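Local coordinates for protein pyruvate-formate lyase-activating enzyme (Bacteroides vulgatus ATCC 8482, PDB 3CAN) that is probably an activating enzyme of the radical SAM superfamily, represented here by a partial domain built on a parallel beta sheet, at residues A89-P100 with L122-L132. Residues are numbered along the deposited sequence; the frame is centred on the assembly and turned at random.
Sequences AEADFPYYIRIP and LPRHPEIINLL
Strands 95-100 and 128-132 run parallel, their axes 19° apart: I97 bonds I128 O and N130 N, and I99 bonds N130 O and L132 N, with I99 N to N130 O at 2.9 Å. On one side of this pair the branched chains of I97, I99, I129 and L131 pack side by side, L131 CD2 lying 3.8 Å from I99 CB; L131, apolar and buried, also packs on helix 161-173. On the other side I128 CG2 sits over the centre of the Y96 ring, a CH-pi contact at 3.7 Å from the centroid. At the start of strand 95-100, chi1 of 66° puts CG of Y95 between the backbone N and the carbonyl carbon; the ring's face lies under P126 CA, and its OH reaches R124 O at 2.7 Å. R124, extended from CG to NE, is long enough to centre a salt-bridge network. The R124 guanidinium lies over the F93-P94 peptide; NH1 meets D92 OD1 from above the carboxylate plane at 3.1 Å, and NH2 bonds E127 OE2. A water joins R124 NE, E127 OE2, Y95 N and H125 O. With helix 109-121 connecting the strands, this is a beta-alpha-beta unit, as in the TIM-barrel-like fold of radical SAM proteins.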
ATOM      1  N   ALA A  89     -20.317   6.768   1.849  1.00 19.15           N
ATOM      2  CA  ALA A  89     -20.467   8.214   2.009  1.00 19.49           C
ATOM      3  C   ALA A  89     -21.736   8.571   2.791  1.00 19.65           C
ATOM      4  O   ALA A  89     -21.711   9.437   3.691  1.00 19.03           O
ATOM      5  CB  ALA A  89     -20.470   8.887   0.648  1.00 18.82           C
ATOM      6  N   GLU A  90     -22.846   7.906   2.453  1.00 19.41           N
ATOM      7  CA  GLU A  90     -24.134   8.165   3.121  1.00 19.87           C
ATOM      8  C   GLU A  90     -24.155   7.686   4.577  1.00 19.71           C
ATOM      9  O   GLU A  90     -24.942   8.180   5.396  1.00 19.67           O
ATOM     10  CB  GLU A  90     -25.288   7.513   2.346  1.00 20.09           C
ATOM     11  CG  GLU A  90     -25.610   8.228   1.043  1.00 21.03           C
ATOM     12  CD  GLU A  90     -26.690   7.542   0.211  1.00 22.17           C
ATOM     13  OE1 GLU A  90     -27.120   6.417   0.551  1.00 27.40           O
ATOM     14  OE2 GLU A  90     -27.103   8.138  -0.801  1.00 24.70           O
ATOM     15  N   ALA A  91     -23.289   6.727   4.886  1.00 18.96           N
ATOM     16  CA  ALA A  91     -23.103   6.225   6.245  1.00 19.11           C
ATOM     17  C   ALA A  91     -22.214   7.132   7.096  1.00 19.15           C
ATOM     18  O   ALA A  91     -22.026   6.856   8.273  1.00 19.42           O
ATOM     19  CB  ALA A  91     -22.519   4.821   6.198  1.00 18.74           C
ATOM     20  N   ASP A  92     -21.688   8.207   6.504  1.00 19.28           N
ATOM     21  CA  ASP A  92     -20.790   9.153   7.161  1.00 19.30           C
ATOM     22  C   ASP A  92     -19.574   8.457   7.782  1.00 18.96           C
ATOM     23  O   ASP A  92     -19.229   8.694   8.931  1.00 19.41           O
ATOM     24  CB  ASP A  92     -21.538   9.976   8.214  1.00 20.12           C
ATOM     25  CG  ASP A  92     -20.751  11.195   8.675  1.00 21.30           C
ATOM     26  OD1 ASP A  92     -19.920  11.722   7.897  1.00 23.17           O
ATOM     27  OD2 ASP A  92     -20.991  11.639   9.810  1.00 24.88           O
ATOM     28  N   PHE A  93     -18.956   7.582   7.000  1.00 18.28           N
ATOM     29  CA  PHE A  93     -17.880   6.720   7.466  1.00 17.91           C
ATOM     30  C   PHE A  93     -16.605   7.038   6.667  1.00 17.38           C
ATOM     31  O   PHE A  93     -16.686   7.294   5.467  1.00 17.04           O
ATOM     32  CB  PHE A  93     -18.293   5.256   7.297  1.00 17.60           C
ATOM     33  CG  PHE A  93     -17.366   4.282   7.958  1.00 17.67           C
ATOM     34  CD1 PHE A  93     -17.550   3.905   9.277  1.00 18.04           C
ATOM     35  CD2 PHE A  93     -16.287   3.748   7.269  1.00 17.47           C
ATOM     36  CE1 PHE A  93     -16.679   3.014   9.881  1.00 16.95           C
ATOM     37  CE2 PHE A  93     -15.432   2.850   7.881  1.00 16.52           C
ATOM     38  CZ  PHE A  93     -15.623   2.497   9.182  1.00 17.10           C
ATOM     39  N   PRO A  94     -15.423   7.037   7.334  1.00 16.96           N
ATOM     40  CA  PRO A  94     -14.202   7.396   6.627  1.00 16.63           C
ATOM     41  C   PRO A  94     -13.812   6.410   5.522  1.00 15.94           C
ATOM     42  O   PRO A  94     -13.819   5.187   5.733  1.00 15.66           O
ATOM     43  CB  PRO A  94     -13.121   7.401   7.715  1.00 16.82           C
ATOM     44  CG  PRO A  94     -13.757   7.030   8.961  1.00 16.93           C
ATOM     45  CD  PRO A  94     -15.179   6.751   8.765  1.00 17.27           C
ATOM     46  N   TYR A  95     -13.457   6.954   4.368  1.00 14.67           N
ATOM     47  CA  TYR A  95     -12.985   6.136   3.265  1.00 14.27           C
ATOM     48  C   TYR A  95     -11.911   6.847   2.463  1.00 14.26           C
ATOM     49  O   TYR A  95     -11.869   8.094   2.407  1.00 14.53           O
ATOM     50  CB  TYR A  95     -14.154   5.704   2.362  1.00 14.07           C
ATOM     51  CG  TYR A  95     -14.856   6.825   1.599  1.00 13.66           C
ATOM     52  CD1 TYR A  95     -14.655   6.995   0.237  1.00 13.27           C
ATOM     53  CD2 TYR A  95     -15.732   7.690   2.243  1.00 14.80           C
ATOM     54  CE1 TYR A  95     -15.293   8.007  -0.469  1.00 13.92           C
ATOM     55  CE2 TYR A  95     -16.383   8.709   1.539  1.00 13.35           C
ATOM     56  CZ  TYR A  95     -16.155   8.858   0.196  1.00 13.78           C
ATOM     57  OH  TYR A  95     -16.798   9.863  -0.494  1.00 14.06           O
ATOM     58  N   TYR A  96     -11.053   6.046   1.838  1.00 14.50           N
ATOM     59  CA  TYR A  96     -10.078   6.511   0.864  1.00 14.89           C
ATOM     60  C   TYR A  96     -10.507   5.996  -0.508  1.00 15.03           C
ATOM     61  O   TYR A  96     -11.018   4.873  -0.633  1.00 15.05           O
ATOM     62  CB  TYR A  96      -8.679   5.921   1.109  1.00 16.22           C
ATOM     63  CG  TYR A  96      -7.879   6.389   2.300  1.00 17.93           C
ATOM     64  CD1 TYR A  96      -8.405   7.211   3.283  1.00 18.93           C
ATOM     65  CD2 TYR A  96      -6.569   5.941   2.459  1.00 19.78           C
ATOM     66  CE1 TYR A  96      -7.626   7.603   4.388  1.00 18.68           C
ATOM     67  CE2 TYR A  96      -5.795   6.325   3.539  1.00 20.23           C
ATOM     68  CZ  TYR A  96      -6.328   7.157   4.495  1.00 19.31           C
ATOM     69  OH  TYR A  96      -5.542   7.515   5.565  1.00 19.88           O
ATOM     70  N   ILE A  97     -10.248   6.803  -1.531  1.00 14.80           N
ATOM     71  CA  ILE A  97     -10.414   6.385  -2.914  1.00 15.11           C
ATOM     72  C   ILE A  97      -9.029   6.246  -3.551  1.00 15.54           C
ATOM     73  O   ILE A  97      -8.198   7.142  -3.439  1.00 16.63           O
ATOM     74  CB  ILE A  97     -11.248   7.404  -3.712  1.00 15.15           C
ATOM     75  CG1 ILE A  97     -12.683   7.440  -3.178  1.00 15.21           C
ATOM     76  CG2 ILE A  97     -11.229   7.048  -5.211  1.00 15.96           C
ATOM     77  CD1 ILE A  97     -13.525   6.189  -3.496  1.00 15.86           C
ATOM     78  N   ARG A  98      -8.788   5.120  -4.212  1.00 15.67           N
ATOM     79  CA  ARG A  98      -7.563   4.896  -4.950  1.00 16.91           C
ATOM     80  C   ARG A  98      -7.844   4.830  -6.442  1.00 17.21           C
ATOM     81  O   ARG A  98      -8.767   4.144  -6.874  1.00 16.60           O
ATOM     82  CB  ARG A  98      -6.884   3.617  -4.475  1.00 17.70           C
ATOM     83  CG  ARG A  98      -6.510   3.679  -3.006  1.00 22.49           C
ATOM     84  CD  ARG A  98      -7.555   3.004  -2.154  1.00 28.60           C
ATOM     85  NE  ARG A  98      -7.392   1.550  -2.246  1.00 32.33           N
ATOM     86  CZ  ARG A  98      -6.466   0.855  -1.582  1.00 34.10           C
ATOM     87  NH1 ARG A  98      -5.620   1.469  -0.751  1.00 34.57           N
ATOM     88  NH2 ARG A  98      -6.397  -0.468  -1.735  1.00 33.81           N
ATOM     89  N   ILE A  99      -7.047   5.559  -7.220  1.00 17.66           N
ATOM     90  CA  ILE A  99      -7.160   5.556  -8.669  1.00 18.46           C
ATOM     91  C   ILE A  99      -5.800   5.173  -9.246  1.00 19.00           C
ATOM     92  O   ILE A  99      -4.888   5.993  -9.277  1.00 18.60           O
ATOM     93  CB  ILE A  99      -7.624   6.907  -9.216  1.00 18.16           C
ATOM     94  CG1 ILE A  99      -8.966   7.297  -8.592  1.00 19.10           C
ATOM     95  CG2 ILE A  99      -7.723   6.853 -10.781  1.00 18.12           C
ATOM     96  CD1 ILE A  99      -9.450   8.694  -9.017  1.00 19.56           C
ATOM     97  N   PRO A 100      -5.646   3.908  -9.652  1.00 20.38           N
ATOM     98  CA  PRO A 100      -4.444   3.536 -10.384  1.00 21.01           C
ATOM     99  C   PRO A 100      -4.507   4.295 -11.693  1.00 21.64           C
ATOM    100  O   PRO A 100      -5.492   4.167 -12.412  1.00 22.52           O
ATOM    101  CB  PRO A 100      -4.590   2.016 -10.559  1.00 21.41           C
ATOM    102  CG  PRO A 100      -5.614   1.598  -9.528  1.00 22.16           C
ATOM    103  CD  PRO A 100      -6.553   2.759  -9.477  1.00 21.26           C
ATOM    104  N   LEU A 122     -21.053  13.643  -3.186  1.00 17.33           N
ATOM    105  CA  LEU A 122     -21.400  12.784  -2.069  1.00 17.43           C
ATOM    106  C   LEU A 122     -21.444  13.561  -0.757  1.00 17.91           C
ATOM    107  O   LEU A 122     -20.721  14.553  -0.590  1.00 17.51           O
ATOM    108  CB  LEU A 122     -20.416  11.615  -1.972  1.00 17.55           C
ATOM    109  CG  LEU A 122     -20.370  10.722  -3.214  1.00 17.25           C
ATOM    110  CD1 LEU A 122     -19.226   9.691  -3.119  1.00 16.97           C
ATOM    111  CD2 LEU A 122     -21.734  10.040  -3.445  1.00 17.89           C
ATOM    112  N   PRO A 123     -22.318  13.128   0.174  1.00 18.38           N
ATOM    113  CA  PRO A 123     -22.527  13.857   1.420  1.00 18.31           C
ATOM    114  C   PRO A 123     -21.318  13.847   2.352  1.00 18.85           C
ATOM    115  O   PRO A 123     -21.222  14.708   3.234  1.00 19.53           O
ATOM    116  CB  PRO A 123     -23.720  13.131   2.059  1.00 18.88           C
ATOM    117  CG  PRO A 123     -23.691  11.789   1.497  1.00 18.92           C
ATOM    118  CD  PRO A 123     -23.179  11.938   0.090  1.00 18.70           C
ATOM    119  N   ARG A 124     -20.442  12.849   2.196  1.00 17.96           N
ATOM    120  CA  ARG A 124     -19.126  12.830   2.841  1.00 18.14           C
ATOM    121  C   ARG A 124     -18.095  12.552   1.766  1.00 18.16           C
ATOM    122  O   ARG A 124     -18.242  11.593   1.011  1.00 18.10           O
ATOM    123  CB  ARG A 124     -19.042  11.736   3.916  1.00 17.90           C
ATOM    124  CG  ARG A 124     -17.690  11.691   4.637  1.00 17.77           C
ATOM    125  CD  ARG A 124     -17.597  10.636   5.740  1.00 18.44           C
ATOM    126  NE  ARG A 124     -16.254  10.647   6.325  1.00 18.66           N
ATOM    127  CZ  ARG A 124     -15.973  10.851   7.609  1.00 20.55           C
ATOM    128  NH1 ARG A 124     -16.935  11.045   8.507  1.00 21.67           N
ATOM    129  NH2 ARG A 124     -14.709  10.867   8.002  1.00 20.17           N
ATOM    130  N   HIS A 125     -17.074  13.400   1.676  1.00 17.55           N
ATOM    131  CA  HIS A 125     -15.996  13.189   0.701  1.00 17.38           C
ATOM    132  C   HIS A 125     -14.992  12.171   1.225  1.00 17.31           C
ATOM    133  O   HIS A 125     -14.926  11.927   2.448  1.00 17.50           O
ATOM    134  CB  HIS A 125     -15.240  14.493   0.443  1.00 17.30           C
ATOM    135  CG  HIS A 125     -16.053  15.541  -0.245  1.00 17.19           C
ATOM    136  ND1 HIS A 125     -15.641  16.854  -0.331  1.00 18.14           N
ATOM    137  CD2 HIS A 125     -17.243  15.474  -0.887  1.00 17.97           C
ATOM    138  CE1 HIS A 125     -16.543  17.551  -1.003  1.00 18.72           C
ATOM    139  NE2 HIS A 125     -17.532  16.741  -1.337  1.00 18.26           N
ATOM    140  N   PRO A 126     -14.162  11.623   0.321  1.00 17.23           N
ATOM    141  CA  PRO A 126     -13.073  10.760   0.799  1.00 16.94           C
ATOM    142  C   PRO A 126     -12.091  11.533   1.662  1.00 16.59           C
ATOM    143  O   PRO A 126     -11.889  12.751   1.472  1.00 16.19           O
ATOM    144  CB  PRO A 126     -12.391  10.269  -0.496  1.00 16.60           C
ATOM    145  CG  PRO A 126     -12.827  11.211  -1.561  1.00 18.05           C
ATOM    146  CD  PRO A 126     -14.159  11.764  -1.145  1.00 17.73           C
ATOM    147  N   GLU A 127     -11.479  10.831   2.615  1.00 16.44           N
ATOM    148  CA  GLU A 127     -10.402  11.414   3.413  1.00 17.17           C
ATOM    149  C   GLU A 127      -9.278  11.908   2.512  1.00 16.85           C
ATOM    150  O   GLU A 127      -8.675  12.966   2.737  1.00 16.46           O
ATOM    151  CB  GLU A 127      -9.821  10.373   4.366  1.00 17.47           C
ATOM    152  CG  GLU A 127     -10.801   9.847   5.394  1.00 19.31           C
ATOM    153  CD  GLU A 127     -11.368  10.929   6.273  1.00 22.30           C
ATOM    154  OE1 GLU A 127     -10.634  11.400   7.171  1.00 24.44           O
ATOM    155  OE2 GLU A 127     -12.542  11.308   6.082  1.00 19.90           O
ATOM    156  N   ILE A 128      -8.982  11.102   1.511  1.00 16.90           N
ATOM    157  CA  ILE A 128      -7.967  11.396   0.518  1.00 17.03           C
ATOM    158  C   ILE A 128      -8.263  10.564  -0.724  1.00 16.64           C
ATOM    159  O   ILE A 128      -8.886   9.493  -0.645  1.00 15.84           O
ATOM    160  CB  ILE A 128      -6.532  11.070   1.031  1.00 17.47           C
ATOM    161  CG1 ILE A 128      -5.450  11.656   0.118  1.00 20.03           C
ATOM    162  CG2 ILE A 128      -6.311   9.549   1.153  1.00 18.09           C
ATOM    163  CD1 ILE A 128      -5.433  13.126   0.058  1.00 23.27           C
ATOM    164  N   ILE A 129      -7.854  11.094  -1.868  1.00 16.60           N
ATOM    165  CA  ILE A 129      -7.846  10.356  -3.119  1.00 16.74           C
ATOM    166  C   ILE A 129      -6.381  10.116  -3.495  1.00 17.35           C
ATOM    167  O   ILE A 129      -5.634  11.070  -3.718  1.00 17.64           O
ATOM    168  CB  ILE A 129      -8.567  11.117  -4.239  1.00 16.53           C
ATOM    169  CG1 ILE A 129     -10.025  11.410  -3.865  1.00 16.61           C
ATOM    170  CG2 ILE A 129      -8.526  10.315  -5.546  1.00 16.92           C
ATOM    171  CD1 ILE A 129     -10.696  12.457  -4.771  1.00 16.19           C
ATOM    172  N   ASN A 130      -5.982   8.850  -3.544  1.00 17.81           N
ATOM    173  CA  ASN A 130      -4.619   8.464  -3.907  1.00 18.61           C
ATOM    174  C   ASN A 130      -4.527   8.131  -5.385  1.00 18.88           C
ATOM    175  O   ASN A 130      -5.121   7.145  -5.840  1.00 18.49           O
ATOM    176  CB  ASN A 130      -4.172   7.243  -3.107  1.00 18.97           C
ATOM    177  CG  ASN A 130      -4.216   7.484  -1.626  1.00 21.64           C
ATOM    178  OD1 ASN A 130      -3.402   8.237  -1.090  1.00 25.69           O
ATOM    179  ND2 ASN A 130      -5.188   6.866  -0.953  1.00 21.70           N
ATOM    180  N   LEU A 131      -3.814   8.966  -6.131  1.00 19.32           N
ATOM    181  CA  LEU A 131      -3.508   8.687  -7.534  1.00 19.99           C
ATOM    182  C   LEU A 131      -2.216   7.869  -7.567  1.00 20.93           C
ATOM    183  O   LEU A 131      -1.179   8.315  -7.084  1.00 20.57           O
ATOM    184  CB  LEU A 131      -3.359   9.983  -8.345  1.00 20.05           C
ATOM    185  CG  LEU A 131      -4.545  10.954  -8.322  1.00 20.31           C
ATOM    186  CD1 LEU A 131      -4.285  12.140  -9.262  1.00 20.35           C
ATOM    187  CD2 LEU A 131      -5.839  10.231  -8.683  1.00 20.60           C
ATOM    188  N   LEU A 132      -2.298   6.659  -8.102  1.00 21.90           N
ATOM    189  CA  LEU A 132      -1.173   5.729  -8.122  1.00 23.04           C
ATOM    190  C   LEU A 132      -0.704   5.536  -9.566  1.00 23.97           C
ATOM    191  O   LEU A 132      -1.241   4.688 -10.286  1.00 23.25           O
ATOM    192  CB  LEU A 132      -1.599   4.395  -7.504  1.00 23.41           C
ATOM    193  CG  LEU A 132      -2.338   4.533  -6.171  1.00 25.07           C
ATOM    194  CD1 LEU A 132      -2.938   3.211  -5.724  1.00 26.83           C
ATOM    195  CD2 LEU A 132      -1.402   5.098  -5.099  1.00 26.56           C
TER
HETATM  196  O   HOH W   1     -21.513  13.643   6.231  1.00 53.11           O
HETATM  197  O   HOH W   2     -14.184  10.033   4.340  1.00 23.13           O